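Local structure of calcium-regulated actin-bundling protein (Dictyostelium discoideum, 4X3N) at residues W69-C79 with Y88-I98. The protein bundles actin filaments under the control of calcium and may contribute to the structure and reorganization of filopodia and pseudopodia during cell movement. Sequence-based numbering, arbitrary orientation.
Sequences WETIKYADMHC and YDEGNDLDFDI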
ATOM      1  N   TRP A  69       7.709  14.767 -16.914  1.00 23.62           N
ATOM      2  CA  TRP A  69       8.120  13.362 -16.821  1.00 20.47           C
ATOM      3  C   TRP A  69       9.252  13.118 -15.834  1.00 23.44           C
ATOM      4  O   TRP A  69       9.196  12.140 -15.024  1.00 24.03           O
ATOM      5  CB  TRP A  69       8.466  12.856 -18.198  1.00 21.11           C
ATOM      6  CG  TRP A  69       8.698  11.410 -18.341  1.00 21.52           C
ATOM      7  CD1 TRP A  69       7.965  10.437 -17.813  1.00 22.70           C
ATOM      8  CD2 TRP A  69       9.712  10.766 -19.147  1.00 22.35           C
ATOM      9  NE1 TRP A  69       8.453   9.197 -18.250  1.00 20.59           N
ATOM     10  CE2 TRP A  69       9.548   9.404 -19.020  1.00 21.73           C
ATOM     11  CE3 TRP A  69      10.779  11.235 -19.920  1.00 23.28           C
ATOM     12  CZ2 TRP A  69      10.393   8.476 -19.653  1.00 24.44           C
ATOM     13  CZ3 TRP A  69      11.611  10.312 -20.565  1.00 24.02           C
ATOM     14  CH2 TRP A  69      11.412   8.963 -20.431  1.00 24.18           C
ATOM     15  N   GLU A  70      10.304  13.933 -15.918  1.00 24.02           N
ATOM     16  CA  GLU A  70      11.457  13.744 -15.060  1.00 25.40           C
ATOM     17  C   GLU A  70      11.049  13.845 -13.659  1.00 22.78           C
ATOM     18  O   GLU A  70      11.512  13.068 -12.837  1.00 22.20           O
ATOM     19  CB  GLU A  70      12.563  14.755 -15.296  1.00 27.15           C
ATOM     20  CG  GLU A  70      13.358  14.424 -16.566  1.00 34.28           C
ATOM     21  CD  GLU A  70      14.003  13.022 -16.497  1.00 33.81           C
ATOM     22  OE1 GLU A  70      14.582  12.732 -15.436  1.00 33.96           O
ATOM     23  OE2 GLU A  70      13.922  12.226 -17.483  1.00 32.34           O
ATOM     24  N   THR A  71      10.176  14.800 -13.358  1.00 21.58           N
ATOM     25  CA  THR A  71       9.854  15.016 -11.979  1.00 22.06           C
ATOM     26  C   THR A  71       9.005  13.870 -11.390  1.00 23.92           C
ATOM     27  O   THR A  71       9.192  13.524 -10.233  1.00 23.20           O
ATOM     28  CB  THR A  71       9.220  16.397 -11.756  1.00 22.36           C
ATOM     29  OG1 THR A  71      10.060  17.367 -12.360  1.00 21.32           O
ATOM     30  CG2 THR A  71       9.086  16.692 -10.292  1.00 23.59           C
ATOM     31  N   ILE A  72       8.099  13.275 -12.174  1.00 22.22           N
ATOM     32  CA  ILE A  72       7.219  12.259 -11.649  1.00 21.03           C
ATOM     33  C   ILE A  72       8.028  11.025 -11.488  1.00 21.19           C
ATOM     34  O   ILE A  72       7.847  10.285 -10.491  1.00 21.15           O
ATOM     35  CB  ILE A  72       5.898  12.060 -12.471  1.00 20.64           C
ATOM     36  CG1 ILE A  72       4.806  11.366 -11.640  1.00 19.53           C
ATOM     37  CG2 ILE A  72       6.126  11.300 -13.748  1.00 19.77           C
ATOM     38  CD1 ILE A  72       3.360  11.418 -12.200  1.00 20.64           C
ATOM     39  N   LYS A  73       8.960  10.811 -12.400  1.00 19.36           N
ATOM     40  CA  LYS A  73       9.877   9.724 -12.270  1.00 22.22           C
ATOM     41  C   LYS A  73      10.726   9.820 -11.026  1.00 24.18           C
ATOM     42  O   LYS A  73      10.900   8.805 -10.337  1.00 24.68           O
ATOM     43  CB  LYS A  73      10.795   9.594 -13.463  1.00 22.92           C
ATOM     44  CG  LYS A  73      10.062   9.165 -14.716  1.00 25.71           C
ATOM     45  CD  LYS A  73      11.041   8.753 -15.780  1.00 29.11           C
ATOM     46  CE  LYS A  73      11.764   9.965 -16.300  1.00 26.97           C
ATOM     47  NZ  LYS A  73      12.722   9.500 -17.325  1.00 26.90           N
ATOM     48  N   TYR A  74      11.271  10.983 -10.738  1.00 27.84           N
ATOM     49  CA  TYR A  74      12.077  11.107  -9.531  1.00 30.81           C
ATOM     50  C   TYR A  74      11.250  10.872  -8.264  1.00 30.40           C
ATOM     51  O   TYR A  74      11.746  10.286  -7.330  1.00 25.14           O
ATOM     52  CB  TYR A  74      12.796  12.430  -9.444  1.00 34.28           C
ATOM     53  CG  TYR A  74      14.149  12.311 -10.137  1.00 42.63           C
ATOM     54  CD1 TYR A  74      15.210  11.663  -9.523  1.00 47.90           C
ATOM     55  CD2 TYR A  74      14.335  12.784 -11.432  1.00 50.13           C
ATOM     56  CE1 TYR A  74      16.429  11.525 -10.161  1.00 52.41           C
ATOM     57  CE2 TYR A  74      15.546  12.650 -12.083  1.00 53.79           C
ATOM     58  CZ  TYR A  74      16.584  12.022 -11.446  1.00 55.98           C
ATOM     59  OH  TYR A  74      17.787  11.905 -12.091  1.00 61.93           O
ATOM     60  N   ALA A  75      10.010  11.334  -8.259  1.00 28.39           N
ATOM     61  CA  ALA A  75       9.131  11.138  -7.092  1.00 25.80           C
ATOM     62  C   ALA A  75       8.829   9.680  -6.873  1.00 24.74           C
ATOM     63  O   ALA A  75       8.921   9.192  -5.725  1.00 25.86           O
ATOM     64  CB  ALA A  75       7.887  11.978  -7.215  1.00 25.01           C
ATOM     65  N   ASP A  76       8.575   8.954  -7.972  1.00 23.64           N
ATOM     66  CA  ASP A  76       8.378   7.520  -7.949  1.00 23.58           C
ATOM     67  C   ASP A  76       9.630   6.740  -7.494  1.00 27.11           C
ATOM     68  O   ASP A  76       9.548   5.818  -6.652  1.00 24.77           O
ATOM     69  CB  ASP A  76       7.941   7.011  -9.334  1.00 22.75           C
ATOM     70  CG  ASP A  76       7.387   5.631  -9.284  1.00 22.22           C
ATOM     71  OD1 ASP A  76       6.544   5.327  -8.433  1.00 24.20           O
ATOM     72  OD2 ASP A  76       7.772   4.791 -10.096  1.00 22.78           O
ATOM     73  N   MET A  77      10.785   7.100  -8.052  1.00 28.50           N
ATOM     74  CA  MET A  77      12.065   6.495  -7.620  1.00 26.34           C
ATOM     75  C   MET A  77      12.284   6.576  -6.115  1.00 30.13           C
ATOM     76  O   MET A  77      12.652   5.602  -5.472  1.00 28.11           O
ATOM     77  CB  MET A  77      13.212   7.221  -8.275  1.00 27.19           C
ATOM     78  CG  MET A  77      13.416   6.767  -9.727  1.00 28.82           C
ATOM     79  SD  MET A  77      14.605   7.832 -10.592  1.00 30.94           S
ATOM     80  CE  MET A  77      16.109   7.347  -9.753  1.00 29.71           C
ATOM     81  N   HIS A  78      12.066   7.744  -5.537  1.00 24.62           N
ATOM     82  CA  HIS A  78      12.228   7.863  -4.138  1.00 27.37           C
ATOM     83  C   HIS A  78      11.255   6.963  -3.379  1.00 28.20           C
ATOM     84  O   HIS A  78      11.603   6.396  -2.372  1.00 29.45           O
ATOM     85  CB  HIS A  78      12.037   9.309  -3.746  1.00 27.70           C
ATOM     86  CG  HIS A  78      13.059  10.178  -4.356  1.00 35.31           C
ATOM     87  ND1 HIS A  78      12.952  11.552  -4.402  1.00 43.20           N
ATOM     88  CD2 HIS A  78      14.220   9.856  -4.981  1.00 37.93           C
ATOM     89  CE1 HIS A  78      14.020  12.037  -5.013  1.00 41.87           C
ATOM     90  NE2 HIS A  78      14.806  11.029  -5.362  1.00 38.96           N
ATOM     91  N   CYS A  79      10.027   6.883  -3.863  1.00 25.78           N
ATOM     92  CA  CYS A  79       9.023   6.132  -3.216  1.00 26.62           C
ATOM     93  C   CYS A  79       9.560   4.757  -3.175  1.00 26.26           C
ATOM     94  O   CYS A  79       9.361   4.105  -2.180  1.00 26.41           O
ATOM     95  CB  CYS A  79       7.739   6.139  -4.015  1.00 26.31           C
ATOM     96  SG  CYS A  79       6.476   5.017  -3.438  1.00 33.30           S
ATOM     97  N   TYR A  88      16.016   1.998 -12.577  1.00 28.21           N
ATOM     98  CA  TYR A  88      14.637   2.310 -12.286  1.00 25.37           C
ATOM     99  C   TYR A  88      13.744   1.694 -13.330  1.00 26.31           C
ATOM    100  O   TYR A  88      13.935   1.965 -14.481  1.00 25.99           O
ATOM    101  CB  TYR A  88      14.542   3.838 -12.218  1.00 25.13           C
ATOM    102  CG  TYR A  88      13.170   4.333 -12.170  1.00 23.83           C
ATOM    103  CD1 TYR A  88      12.321   3.939 -11.152  1.00 23.78           C
ATOM    104  CD2 TYR A  88      12.675   5.195 -13.164  1.00 24.86           C
ATOM    105  CE1 TYR A  88      11.041   4.434 -11.090  1.00 23.04           C
ATOM    106  CE2 TYR A  88      11.385   5.644 -13.127  1.00 22.12           C
ATOM    107  CZ  TYR A  88      10.579   5.237 -12.111  1.00 21.50           C
ATOM    108  OH  TYR A  88       9.322   5.666 -12.031  1.00 22.43           O
ATOM    109  N   ASP A  89      12.759   0.867 -12.957  1.00 25.36           N
ATOM    110  CA  ASP A  89      11.780   0.372 -13.901  1.00 26.46           C
ATOM    111  C   ASP A  89      10.595   1.370 -13.783  1.00 25.24           C
ATOM    112  O   ASP A  89      10.035   1.593 -12.703  1.00 25.88           O
ATOM    113  CB  ASP A  89      11.285  -1.020 -13.556  1.00 28.92           C
ATOM    114  CG  ASP A  89      12.380  -2.081 -13.574  1.00 31.70           C
ATOM    115  OD1 ASP A  89      13.214  -2.073 -14.481  1.00 28.28           O
ATOM    116  OD2 ASP A  89      12.369  -2.937 -12.663  1.00 35.15           O
ATOM    117  N   GLU A  90      10.254   1.973 -14.898  1.00 22.71           N
ATOM    118  CA  GLU A  90       9.354   3.106 -14.923  1.00 23.95           C
ATOM    119  C   GLU A  90       7.989   2.780 -14.289  1.00 22.98           C
ATOM    120  O   GLU A  90       7.384   1.790 -14.615  1.00 19.93           O
ATOM    121  CB  GLU A  90       9.170   3.563 -16.366  1.00 26.97           C
ATOM    122  CG  GLU A  90       8.623   4.985 -16.433  1.00 29.77           C
ATOM    123  CD  GLU A  90       8.377   5.501 -17.835  1.00 26.46           C
ATOM    124  OE1 GLU A  90       8.604   4.825 -18.817  1.00 30.69           O
ATOM    125  OE2 GLU A  90       7.938   6.635 -17.923  1.00 26.08           O
ATOM    126  N   GLY A  91       7.481   3.686 -13.437  1.00 24.39           N
ATOM    127  CA  GLY A  91       6.211   3.492 -12.728  1.00 23.04           C
ATOM    128  C   GLY A  91       4.984   4.009 -13.453  1.00 23.82           C
ATOM    129  O   GLY A  91       5.037   4.195 -14.645  1.00 25.45           O
ATOM    130  N   ASN A  92       3.857   4.142 -12.742  1.00 21.24           N
ATOM    131  CA  ASN A  92       2.598   4.535 -13.341  1.00 19.99           C
ATOM    132  C   ASN A  92       1.793   5.525 -12.531  1.00 20.36           C
ATOM    133  O   ASN A  92       1.133   6.400 -13.135  1.00 19.83           O
ATOM    134  CB  ASN A  92       1.666   3.351 -13.629  1.00 21.21           C
ATOM    135  CG  ASN A  92       1.605   2.269 -12.502  1.00 23.72           C
ATOM    136  OD1 ASN A  92       1.954   2.480 -11.361  1.00 24.04           O
ATOM    137  ND2 ASN A  92       1.185   1.079 -12.886  1.00 23.06           N
ATOM    138  N   ASP A  93       1.757   5.373 -11.215  1.00 18.07           N
ATOM    139  CA  ASP A  93       1.000   6.332 -10.414  1.00 18.02           C
ATOM    140  C   ASP A  93       1.562   6.485  -8.969  1.00 19.25           C
ATOM    141  O   ASP A  93       2.448   5.765  -8.539  1.00 21.08           O
ATOM    142  CB  ASP A  93      -0.434   5.998 -10.517  1.00 19.68           C
ATOM    143  CG  ASP A  93      -0.812   4.644  -9.848  1.00 19.17           C
ATOM    144  OD1 ASP A  93      -0.200   4.253  -8.860  1.00 20.93           O
ATOM    145  OD2 ASP A  93      -1.646   3.939 -10.382  1.00 19.16           O
ATOM    146  N   LEU A  94       1.116   7.518  -8.292  1.00 21.18           N
ATOM    147  CA  LEU A  94       1.595   7.922  -6.995  1.00 21.28           C
ATOM    148  C   LEU A  94       0.425   7.995  -5.979  1.00 21.54           C
ATOM    149  O   LEU A  94      -0.696   8.457  -6.303  1.00 19.75           O
ATOM    150  CB  LEU A  94       2.210   9.326  -7.071  1.00 22.32           C
ATOM    151  CG  LEU A  94       3.174   9.675  -8.235  1.00 23.89           C
ATOM    152  CD1 LEU A  94       3.642  11.128  -8.075  1.00 24.47           C
ATOM    153  CD2 LEU A  94       4.353   8.704  -8.229  1.00 24.35           C
ATOM    154  N   ASP A  95       0.686   7.613  -4.725  1.00 20.41           N
ATOM    155  CA  ASP A  95      -0.315   7.842  -3.695  1.00 20.13           C
ATOM    156  C   ASP A  95      -0.338   9.350  -3.440  1.00 19.30           C
ATOM    157  O   ASP A  95       0.543  10.074  -3.960  1.00 16.72           O
ATOM    158  CB  ASP A  95      -0.090   6.955  -2.476  1.00 20.18           C
ATOM    159  CG  ASP A  95       1.074   7.368  -1.549  1.00 23.27           C
ATOM    160  OD1 ASP A  95       1.515   8.553  -1.440  1.00 21.02           O
ATOM    161  OD2 ASP A  95       1.503   6.419  -0.792  1.00 21.42           O
ATOM    162  N   PHE A  96      -1.251   9.818  -2.622  1.00 20.13           N
ATOM    163  CA  PHE A  96      -1.391  11.256  -2.433  1.00 22.33           C
ATOM    164  C   PHE A  96      -0.193  11.930  -1.692  1.00 23.62           C
ATOM    165  O   PHE A  96       0.155  13.129  -1.944  1.00 22.67           O
ATOM    166  CB  PHE A  96      -2.713  11.576  -1.707  1.00 22.78           C
ATOM    167  CG  PHE A  96      -3.962  11.472  -2.546  1.00 24.13           C
ATOM    168  CD1 PHE A  96      -3.957  11.063  -3.851  1.00 24.96           C
ATOM    169  CD2 PHE A  96      -5.179  11.739  -1.945  1.00 22.70           C
ATOM    170  CE1 PHE A  96      -5.129  10.945  -4.551  1.00 25.48           C
ATOM    171  CE2 PHE A  96      -6.356  11.639  -2.647  1.00 25.25           C
ATOM    172  CZ  PHE A  96      -6.337  11.250  -3.961  1.00 24.65           C
ATOM    173  N   ASP A  97       0.482  11.198  -0.817  1.00 20.92           N
ATOM    174  CA  ASP A  97       1.613  11.803  -0.152  1.00 23.35           C
ATOM    175  C   ASP A  97       2.767  11.954  -1.152  1.00 26.08           C
ATOM    176  O   ASP A  97       3.424  13.008  -1.190  1.00 20.64           O
ATOM    177  CB  ASP A  97       2.043  11.016   1.079  1.00 23.60           C
ATOM    178  CG  ASP A  97       1.084  11.187   2.239  1.00 23.09           C
ATOM    179  OD1 ASP A  97       0.519  12.277   2.436  1.00 20.46           O
ATOM    180  OD2 ASP A  97       0.897  10.215   2.944  1.00 26.55           O
ATOM    181  N   ILE A  98       3.031  10.899  -1.931  1.00 22.29           N
ATOM    182  CA  ILE A  98       4.054  10.995  -2.923  1.00 22.29           C
ATOM    183  C   ILE A  98       3.711  12.038  -4.048  1.00 25.26           C
ATOM    184  O   ILE A  98       4.592  12.762  -4.498  1.00 26.47           O
ATOM    185  CB  ILE A  98       4.365   9.628  -3.525  1.00 22.43           C
ATOM    186  CG1 ILE A  98       4.750   8.607  -2.454  1.00 23.43           C
ATOM    187  CG2 ILE A  98       5.494   9.764  -4.504  1.00 22.54           C
ATOM    188  CD1 ILE A  98       5.918   9.004  -1.543  1.00 24.74           C
TER
HETATM  189  O   HOH W   1       4.479   5.414  -6.456  1.00 22.22           O
HETATM  190  O   HOH W   2       4.389   3.719  -9.789  1.00 26.44           O
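Asp76 OD2, on helix 61-79, accepts a short hydrogen bond from Tyr88 OH (2.6 Å) on its anti lone pair, near the plane of the phenol ring, with the carboxylate turned 70° from that ring; Lys80 adds a salt bridge to the same oxygen. Asp76 OD1 accepts a hydrogen bond from water 1 (2.9 Å), which also donates to Asp93 O, while water 2 bridges OD1 and the backbone N of Asn92. With CG anti to the backbone N (chi1 -165°), the Asp76 side chain reaches the backbone at Gly91, whose CA lies 3.3 Å from Asp76 OD2. The phenol oxygen serves twice, since Gly91 N donates to Tyr88 OH (3.0 Å). Met77 covers one face of that ring: its CG stands 3.5 Å from the Tyr88 ring centroid in a CH-pi contact, and its SD makes a Met-aromatic contact over the same face. One turn back, the Lys73 aliphatic chain passes obliquely by Tyr88 CE2. Nearer the start of segment 69-79, Glu90, extended beyond CG, meets the indole edge: Trp69 NE1 donates to Glu90 OE2 (2.6 Å, 158°) exactly in the ring plane, and Ser43 binds the other carboxylate oxygen. Towards helix 96-111 the contact turns apolar: Leu94 CD1 packs on Ile72 CG1 (3.8 Å), and Ile98 lies against Ala75 and Cys79. Asp93 turns its carboxylate to Arg150, a residue of the calcium site, and Leu94 pairs through its backbone with Val151, so the segment 88-98 links helix 61-79 to the EF-hand-like loop. The buried Asp76 carboxylate, held by a phenol, a lysine and waters, is probably ionised.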